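Local coordinates for protein vanadium-dependent haloperoxidase (Zobellia galactanivorans, PDB 4CIT) that probably acts as a vanadium-dependent iodoperoxidase, using bound vanadate and hydrogen peroxide to oxidise iodide, at residues C328-E341 with T358-V370. Residues are numbered along the deposited sequence; the frame is centred on the assembly and turned at random.
With VO4 (vanadate ion), chain D; VO4 (vanadate ion), chain E; VO4 (vanadate ion), chain F; VO4 (vanadate ion), chain C.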
ATOM      1  N   CYS A 328       3.090   8.983   6.964  1.00  7.91           N
ATOM      2  CA  CYS A 328       4.488   8.659   7.122  1.00  7.79           C
ATOM      3  C   CYS A 328       5.382   9.634   6.367  1.00  8.55           C
ATOM      4  O   CYS A 328       6.340  10.193   6.954  1.00  8.98           O
ATOM      5  CB  CYS A 328       4.718   7.260   6.653  1.00  8.42           C
ATOM      6  SG  CYS A 328       6.482   6.792   6.756  1.00 10.18           S
ATOM      7  N   TRP A 329       5.054   9.937   5.111  1.00  8.93           N
ATOM      8  CA  TRP A 329       5.796  10.926   4.321  1.00  8.64           C
ATOM      9  C   TRP A 329       5.742  12.363   4.912  1.00  8.65           C
ATOM     10  O   TRP A 329       6.707  13.118   4.838  1.00  9.81           O
ATOM     11  CB  TRP A 329       5.403  10.917   2.857  1.00  9.42           C
ATOM     12  CG  TRP A 329       6.400  10.212   2.009  1.00 10.06           C
ATOM     13  CD1 TRP A 329       7.206  10.780   1.031  1.00 10.52           C
ATOM     14  CD2 TRP A 329       6.820   8.823   2.099  1.00 10.71           C
ATOM     15  NE1 TRP A 329       8.072   9.860   0.544  1.00 12.36           N
ATOM     16  CE2 TRP A 329       7.844   8.637   1.144  1.00 11.70           C
ATOM     17  CE3 TRP A 329       6.414   7.747   2.866  1.00 11.26           C
ATOM     18  CZ2 TRP A 329       8.449   7.415   0.946  1.00 12.34           C
ATOM     19  CZ3 TRP A 329       7.017   6.539   2.676  1.00 13.22           C
ATOM     20  CH2 TRP A 329       8.051   6.380   1.763  1.00 12.04           C
ATOM     21  N   ASP A 330       4.631  12.719   5.526  1.00  7.79           N
ATOM     22  CA  ASP A 330       4.480  13.944   6.323  1.00  8.96           C
ATOM     23  C   ASP A 330       5.584  14.028   7.383  1.00  9.91           C
ATOM     24  O   ASP A 330       6.279  15.065   7.544  1.00 10.52           O
ATOM     25  CB  ASP A 330       3.051  14.049   6.994  1.00  9.74           C
ATOM     26  CG  ASP A 330       2.859  15.297   7.768  1.00 11.27           C
ATOM     27  OD1 ASP A 330       2.915  16.384   7.092  1.00 14.44           O
ATOM     28  OD2 ASP A 330       2.812  15.251   9.023  1.00 12.64           O
ATOM     29  N   GLU A 331       5.751  12.937   8.131  1.00  9.28           N
ATOM     30  CA  GLU A 331       6.770  12.956   9.145  1.00  8.80           C
ATOM     31  C   GLU A 331       8.175  12.894   8.544  1.00  9.46           C
ATOM     32  O   GLU A 331       9.145  13.572   9.048  1.00  8.81           O
ATOM     33  CB  GLU A 331       6.612  11.774  10.093  1.00 10.48           C
ATOM     34  CG  GLU A 331       7.638  11.724  11.236  1.00 10.81           C
ATOM     35  CD  GLU A 331       7.742  13.010  11.999  1.00 12.17           C
ATOM     36  OE1 GLU A 331       6.762  13.765  12.142  1.00 13.86           O
ATOM     37  OE2 GLU A 331       8.881  13.358  12.438  1.00 13.06           O
ATOM     38  N   LYS A 332       8.334  12.100   7.501  1.00  7.98           N
ATOM     39  CA  LYS A 332       9.706  11.977   6.949  1.00  7.99           C
ATOM     40  C   LYS A 332      10.323  13.340   6.621  1.00  7.81           C
ATOM     41  O   LYS A 332      11.531  13.555   6.829  1.00  7.84           O
ATOM     42  CB  LYS A 332       9.765  11.078   5.682  1.00  8.78           C
ATOM     43  CG  LYS A 332       9.637   9.612   5.946  1.00  8.84           C
ATOM     44  CD  LYS A 332       9.660   8.704   4.694  1.00  8.74           C
ATOM     45  CE  LYS A 332       9.757   7.235   4.991  1.00  8.99           C
ATOM     46  NZ  LYS A 332      10.924   6.862   5.847  1.00  8.90           N
ATOM     47  N   TYR A 333       9.529  14.175   5.954  1.00  8.74           N
ATOM     48  CA  TYR A 333       9.971  15.458   5.463  1.00 10.12           C
ATOM     49  C   TYR A 333       9.832  16.570   6.513  1.00 11.88           C
ATOM     50  O   TYR A 333      10.415  17.604   6.357  1.00 15.46           O
ATOM     51  CB  TYR A 333       9.422  15.771   4.036  1.00  9.79           C
ATOM     52  CG  TYR A 333      10.036  14.927   3.021  1.00  8.72           C
ATOM     53  CD1 TYR A 333      11.243  15.245   2.420  1.00  9.11           C
ATOM     54  CD2 TYR A 333       9.430  13.744   2.621  1.00  8.35           C
ATOM     55  CE1 TYR A 333      11.834  14.432   1.508  1.00  9.99           C
ATOM     56  CE2 TYR A 333      10.024  12.917   1.719  1.00  8.37           C
ATOM     57  CZ  TYR A 333      11.249  13.242   1.118  1.00  9.26           C
ATOM     58  OH  TYR A 333      11.787  12.447   0.142  1.00  9.91           O
ATOM     59  N   ARG A 334       9.192  16.305   7.640  1.00 10.85           N
ATOM     60  CA  ARG A 334       9.242  17.188   8.810  1.00 11.35           C
ATOM     61  C   ARG A 334      10.560  17.000   9.521  1.00 11.03           C
ATOM     62  O   ARG A 334      11.272  17.978   9.783  1.00 11.92           O
ATOM     63  CB  ARG A 334       8.052  16.951   9.736  1.00 13.26           C
ATOM     64  CG  ARG A 334       8.130  17.609  11.129  1.00 15.25           C
ATOM     65  CD  ARG A 334       6.980  17.341  12.093  1.00 16.82           C
ATOM     66  NE  ARG A 334       5.756  17.754  11.463  1.00 16.54           N
ATOM     67  CZ  ARG A 334       4.899  16.937  10.864  1.00 15.89           C
ATOM     68  NH1 ARG A 334       5.003  15.598  10.899  1.00 15.57           N
ATOM     69  NH2 ARG A 334       3.869  17.487  10.264  1.00 14.65           N
ATOM     70  N   SER A 335      10.922  15.771   9.860  1.00  9.93           N
ATOM     71  CA  SER A 335      12.111  15.488  10.662  1.00 10.77           C
ATOM     72  C   SER A 335      13.407  15.444   9.766  1.00 11.78           C
ATOM     73  O   SER A 335      14.513  15.751  10.241  1.00 10.90           O
ATOM     74  CB  SER A 335      11.908  14.208  11.464  1.00 12.00           C
ATOM     75  OG  SER A 335      11.640  13.115  10.644  1.00 12.63           O
ATOM     76  N   ASN A 336      13.225  15.027   8.509  0.50 10.38           N
ATOM     77  CA  ASN A 336      14.262  15.004   7.507  0.50 10.51           C
ATOM     78  C   ASN A 336      15.594  14.464   8.060  0.50  9.84           C
ATOM     79  O   ASN A 336      16.619  15.134   8.037  0.50 10.81           O
ATOM     80  CB  ASN A 336      14.418  16.409   6.936  0.50 10.99           C
ATOM     81  CG  ASN A 336      15.298  16.447   5.707  0.50 11.13           C
ATOM     82  OD1 ASN A 336      15.265  15.575   4.850  0.50 11.00           O
ATOM     83  ND2 ASN A 336      16.059  17.504   5.599  0.50 13.38           N
ATOM     84  N   LEU A 337      15.522  13.245   8.584  1.00  9.69           N
ATOM     85  CA  LEU A 337      16.610  12.609   9.334  1.00  9.31           C
ATOM     86  C   LEU A 337      17.533  11.783   8.506  1.00  9.49           C
ATOM     87  O   LEU A 337      17.118  10.950   7.718  1.00  8.62           O
ATOM     88  CB  LEU A 337      15.995  11.764  10.435  1.00  9.72           C
ATOM     89  CG  LEU A 337      16.982  11.229  11.486  1.00 11.60           C
ATOM     90  CD1 LEU A 337      17.666  12.333  12.329  1.00 14.04           C
ATOM     91  CD2 LEU A 337      16.243  10.209  12.396  1.00 12.67           C
ATOM     92  N   ILE A 338      18.837  11.952   8.776  1.00  9.24           N
ATOM     93  CA  ILE A 338      19.895  11.200   8.132  1.00 10.44           C
ATOM     94  C   ILE A 338      19.801   9.691   8.361  1.00  8.85           C
ATOM     95  O   ILE A 338      19.391   9.248   9.439  1.00  8.98           O
ATOM     96  CB  ILE A 338      21.212  11.776   8.725  1.00 10.29           C
ATOM     97  CG1 ILE A 338      22.430  11.400   7.887  1.00 12.32           C
ATOM     98  CG2 ILE A 338      21.345  11.412  10.202  1.00 11.26           C
ATOM     99  CD1 ILE A 338      23.599  12.396   8.194  1.00 13.13           C
ATOM    100  N   ARG A 339      20.133   8.894   7.331  1.00  8.04           N
ATOM    101  CA  ARG A 339      20.135   7.475   7.371  1.00  8.42           C
ATOM    102  C   ARG A 339      21.378   6.930   8.053  1.00  8.92           C
ATOM    103  O   ARG A 339      22.430   7.585   8.081  1.00  8.82           O
ATOM    104  CB  ARG A 339      20.019   6.915   5.945  1.00  8.84           C
ATOM    105  CG  ARG A 339      18.692   7.189   5.336  1.00  9.07           C
ATOM    106  CD  ARG A 339      17.676   6.133   5.799  1.00  9.78           C
ATOM    107  NE  ARG A 339      16.407   6.287   5.055  1.00  9.77           N
ATOM    108  CZ  ARG A 339      15.507   5.337   4.891  1.00 10.33           C
ATOM    109  NH1 ARG A 339      15.595   4.165   5.507  1.00 11.48           N
ATOM    110  NH2 ARG A 339      14.397   5.609   4.214  1.00 11.56           N
ATOM    111  N   PRO A 340      21.262   5.731   8.684  1.00  8.02           N
ATOM    112  CA  PRO A 340      22.320   5.145   9.451  1.00  9.27           C
ATOM    113  C   PRO A 340      23.671   4.986   8.706  1.00  9.94           C
ATOM    114  O   PRO A 340      24.726   5.334   9.321  1.00  9.21           O
ATOM    115  CB  PRO A 340      21.758   3.771   9.837  1.00  9.34           C
ATOM    116  CG  PRO A 340      20.318   3.928   9.869  1.00  9.65           C
ATOM    117  CD  PRO A 340      20.034   4.901   8.730  1.00  9.01           C
ATOM    118  N   GLU A 341      23.656   4.553   7.439  1.00  9.37           N
ATOM    119  CA  GLU A 341      24.944   4.371   6.745  1.00 10.72           C
ATOM    120  C   GLU A 341      25.745   5.651   6.636  1.00  9.74           C
ATOM    121  O   GLU A 341      26.991   5.608   6.695  1.00 11.11           O
ATOM    122  CB  GLU A 341      24.777   3.733   5.362  1.00 12.49           C
ATOM    123  CG  GLU A 341      24.120   4.574   4.304  1.00 15.91           C
ATOM    124  CD  GLU A 341      24.284   3.873   2.939  1.00 18.05           C
ATOM    125  OE1 GLU A 341      25.394   3.829   2.339  1.00 21.75           O
ATOM    126  OE2 GLU A 341      23.341   3.221   2.518  1.00 22.27           O
ATOM    127  N   THR A 358      20.062   1.475   1.009  1.00 11.54           N
ATOM    128  CA  THR A 358      19.236   2.456   1.692  1.00 11.30           C
ATOM    129  C   THR A 358      18.319   3.110   0.693  1.00 10.25           C
ATOM    130  O   THR A 358      18.787   3.509  -0.339  1.00 11.17           O
ATOM    131  CB  THR A 358      20.128   3.529   2.382  1.00 12.62           C
ATOM    132  OG1 THR A 358      21.048   2.851   3.292  1.00 13.79           O
ATOM    133  CG2 THR A 358      19.204   4.462   3.164  1.00 13.94           C
ATOM    134  N   PRO A 359      17.007   3.144   0.968  1.00 10.98           N
ATOM    135  CA  PRO A 359      16.109   3.831   0.106  1.00 11.66           C
ATOM    136  C   PRO A 359      16.269   5.311   0.067  1.00 10.23           C
ATOM    137  O   PRO A 359      16.666   5.934   1.036  1.00 10.07           O
ATOM    138  CB  PRO A 359      14.754   3.451   0.663  1.00 12.38           C
ATOM    139  CG  PRO A 359      14.974   2.226   1.487  1.00 13.86           C
ATOM    140  CD  PRO A 359      16.302   2.493   2.060  1.00 11.89           C
ATOM    141  N   PRO A 360      15.910   5.943  -1.077  1.00 10.76           N
ATOM    142  CA  PRO A 360      16.176   7.341  -1.254  1.00 12.10           C
ATOM    143  C   PRO A 360      15.180   8.304  -0.674  1.00 10.66           C
ATOM    144  O   PRO A 360      14.529   9.035  -1.394  1.00 11.42           O
ATOM    145  CB  PRO A 360      16.214   7.490  -2.789  1.00 12.06           C
ATOM    146  CG  PRO A 360      15.212   6.479  -3.253  1.00 12.84           C
ATOM    147  CD  PRO A 360      15.331   5.305  -2.283  1.00 12.87           C
ATOM    148  N   PHE A 361      15.082   8.355   0.644  1.00  9.69           N
ATOM    149  CA  PHE A 361      14.199   9.247   1.327  1.00  9.17           C
ATOM    150  C   PHE A 361      14.573   9.292   2.795  1.00  8.70           C
ATOM    151  O   PHE A 361      15.277   8.330   3.279  1.00  7.76           O
ATOM    152  CB  PHE A 361      12.702   8.975   1.115  1.00  9.99           C
ATOM    153  CG  PHE A 361      12.324   7.545   1.044  1.00  8.98           C
ATOM    154  CD1 PHE A 361      12.093   6.822   2.188  1.00  9.84           C
ATOM    155  CD2 PHE A 361      12.173   6.941  -0.176  1.00  8.57           C
ATOM    156  CE1 PHE A 361      11.680   5.524   2.154  1.00 10.01           C
ATOM    157  CE2 PHE A 361      11.799   5.632  -0.264  1.00  8.77           C
ATOM    158  CZ  PHE A 361      11.585   4.889   0.908  1.00  9.08           C
ATOM    159  N   PRO A 362      14.180  10.361   3.511  1.00  9.24           N
ATOM    160  CA  PRO A 362      14.557  10.484   4.901  1.00  8.86           C
ATOM    161  C   PRO A 362      14.066   9.330   5.788  1.00  9.62           C
ATOM    162  O   PRO A 362      13.165   8.554   5.438  1.00  9.30           O
ATOM    163  CB  PRO A 362      13.945  11.806   5.335  1.00  9.01           C
ATOM    164  CG  PRO A 362      13.916  12.576   4.075  1.00  9.61           C
ATOM    165  CD  PRO A 362      13.506  11.582   3.077  1.00  9.85           C
ATOM    166  N   GLU A 363      14.683   9.232   6.928  1.00  9.77           N
ATOM    167  CA  GLU A 363      14.637   8.049   7.802  1.00  9.93           C
ATOM    168  C   GLU A 363      13.390   7.871   8.700  1.00 10.88           C
ATOM    169  O   GLU A 363      12.989   6.703   8.950  1.00 11.77           O
ATOM    170  CB  GLU A 363      15.903   7.979   8.606  1.00 12.06           C
ATOM    171  CG  GLU A 363      16.144   6.641   9.257  1.00 13.43           C
ATOM    172  CD  GLU A 363      15.434   6.395  10.528  1.00 18.94           C
ATOM    173  OE1 GLU A 363      15.080   7.353  11.274  1.00 17.65           O
ATOM    174  OE2 GLU A 363      15.304   5.189  10.843  1.00 15.36           O
ATOM    175  N   TYR A 364      12.772   8.929   9.185  1.00  9.21           N
ATOM    176  CA  TYR A 364      11.873   8.777  10.341  1.00  8.46           C
ATOM    177  C   TYR A 364      10.482   9.288   9.979  1.00  7.83           C
ATOM    178  O   TYR A 364      10.383  10.405   9.554  1.00  8.89           O
ATOM    179  CB  TYR A 364      12.416   9.603  11.512  1.00  8.81           C
ATOM    180  CG  TYR A 364      11.645   9.510  12.805  1.00  8.52           C
ATOM    181  CD1 TYR A 364      11.834   8.510  13.700  1.00 10.19           C
ATOM    182  CD2 TYR A 364      10.661  10.471  13.105  1.00  9.07           C
ATOM    183  CE1 TYR A 364      11.131   8.462  14.898  1.00 10.77           C
ATOM    184  CE2 TYR A 364       9.962  10.454  14.276  1.00  8.83           C
ATOM    185  CZ  TYR A 364      10.191   9.456  15.167  1.00  9.95           C
ATOM    186  OH  TYR A 364       9.549   9.438  16.364  1.00 11.19           O
ATOM    187  N   THR A 365       9.422   8.565  10.153  1.00  8.09           N
ATOM    188  CA  THR A 365       9.348   7.158  10.610  1.00  8.35           C
ATOM    189  C   THR A 365       9.457   6.211   9.401  1.00  8.93           C
ATOM    190  O   THR A 365       9.487   6.654   8.227  1.00  9.35           O
ATOM    191  CB  THR A 365       7.979   6.931  11.292  1.00  9.16           C
ATOM    192  OG1 THR A 365       6.976   7.524  10.433  1.00  8.38           O
ATOM    193  CG2 THR A 365       7.966   7.481  12.706  1.00 10.68           C
ATOM    194  N   SER A 366       9.605   4.907   9.646  1.00  9.05           N
ATOM    195  CA  SER A 366       9.766   3.885   8.632  1.00  9.09           C
ATOM    196  C   SER A 366       8.450   3.573   7.908  1.00  9.72           C
ATOM    197  O   SER A 366       7.455   3.288   8.585  1.00  8.72           O
ATOM    198  CB  SER A 366      10.232   2.592   9.283  1.00  9.26           C
ATOM    199  OG  SER A 366       9.978   1.442   8.439  1.00  8.69           O
ATOM    200  N   GLY A 367       8.461   3.720   6.570  1.00 10.28           N
ATOM    201  CA  GLY A 367       7.349   3.388   5.760  1.00 11.13           C
ATOM    202  C   GLY A 367       6.840   1.972   5.923  1.00 10.84           C
ATOM    203  O   GLY A 367       5.625   1.730   6.047  1.00  9.18           O
ATOM    204  N   HIS A 368       7.758   1.017   5.917  1.00 10.30           N
ATOM    205  CA  HIS A 368       7.382  -0.332   6.146  1.00 10.32           C
ATOM    206  C   HIS A 368       6.621  -0.481   7.437  1.00 10.34           C
ATOM    207  O   HIS A 368       5.624  -1.239   7.545  1.00  9.58           O
ATOM    208  CB  HIS A 368       8.601  -1.258   6.212  1.00 10.19           C
ATOM    209  CG  HIS A 368       9.190  -1.589   4.905  1.00 11.30           C
ATOM    210  ND1 HIS A 368       9.858  -0.661   4.138  1.00 12.89           N
ATOM    211  CD2 HIS A 368       9.312  -2.788   4.261  1.00 11.71           C
ATOM    212  CE1 HIS A 368      10.265  -1.258   3.020  1.00 14.06           C
ATOM    213  NE2 HIS A 368      10.005  -2.547   3.111  1.00 12.96           N
ATOM    214  N   SER A 369       7.128   0.175   8.491  1.00 10.71           N
ATOM    215  CA  SER A 369       6.526   0.104   9.808  1.00 10.31           C
ATOM    216  C   SER A 369       5.138   0.721   9.906  1.00  9.62           C
ATOM    217  O   SER A 369       4.186   0.056  10.420  1.00 11.02           O
ATOM    218  CB  SER A 369       7.405   0.685  10.910  1.00 11.99           C
ATOM    219  OG  SER A 369       8.646  -0.018  10.866  1.00 14.27           O
ATOM    220  N   VAL A 370       4.989   1.908   9.311  1.00  8.52           N
ATOM    221  CA  VAL A 370       3.732   2.594   9.346  1.00  8.24           C
ATOM    222  C   VAL A 370       2.682   1.822   8.503  1.00  8.68           C
ATOM    223  O   VAL A 370       1.529   1.650   8.939  1.00  7.94           O
ATOM    224  CB  VAL A 370       3.851   4.084   8.944  1.00  7.68           C
ATOM    225  CG1 VAL A 370       2.466   4.725   8.947  1.00  8.15           C
ATOM    226  CG2 VAL A 370       4.765   4.948   9.857  1.00  7.93           C
TER
HETATM  227  O2  VO4 D1451      11.119   1.208   6.097  1.00 10.34           O
HETATM  228  O3  VO4 E1452      11.081   4.179   5.500  1.00 14.80           O
HETATM  229  O4  VO4 F1453      13.217   2.751   4.410  1.00 15.56           O
HETATM  230  O1  VO4 C1450      10.575   2.278   3.394  1.00 18.49           O
HETATM  231  O   HOH W   1      12.968  11.908   8.601  1.00  9.70           O
HETATM  232  O   HOH W   2      21.440   3.024   6.157  1.00  8.99           O
HETATM  233  O   HOH W   3      22.907   1.983   0.323  1.00 15.43           O
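The end of helix 307-335 and the turn after it run alongside the loop leading into helix 367-383, with the CA of K332 5.1 Å from that of Y364 and E363 N bonded to L337 O at 3.1 Å. K332, long enough to cross from helix to loop, bends only at its last torsion (chi4 -55°), which brings NZ 2.8 Å from both P362 O and T365 O; its third bond goes to a vanadate oxygen, and the two carbonyls thus fix the ammonium group beside the anion and probably help to direct its charge there. R339 suits its place because its flat guanidinium carries several N-H donors in one plane. Folded back at chi2 (-83°), it grips F361 O side-on: NE, 2.9 Å away, meets it nearly along the C=O axis, while NH2 comes from above the carbonyl plane. NH1 and NH2 share another vanadate oxygen at the guanidinium edge, NH1 also reaching I423 O, and P359 CD and E363 CA cover opposite faces. A leucine here would probably leave F361 O and that vanadate oxygen without these donors and free the loop to shift. F361 presents a ring face to the edge of W329, planes 53° apart, and its own edge to vanadate oxygens. P362, stiff and apolar, lays CG over the Y333 face in a CH-pi contact, 4.1 Å from the ring centroid. At the helix start, S366 caps S369 N with OG, which also donates to vanadate, and G367, where a side chain would crowd W329 and the anion, offers its backbone N to the oxygen held by K332. With H368, R418 and H424, these groups form the vanadate pocket of the PAP2/haloperoxidase fold, an anion-binding site built from a lysine, arginines and a helix N-terminus.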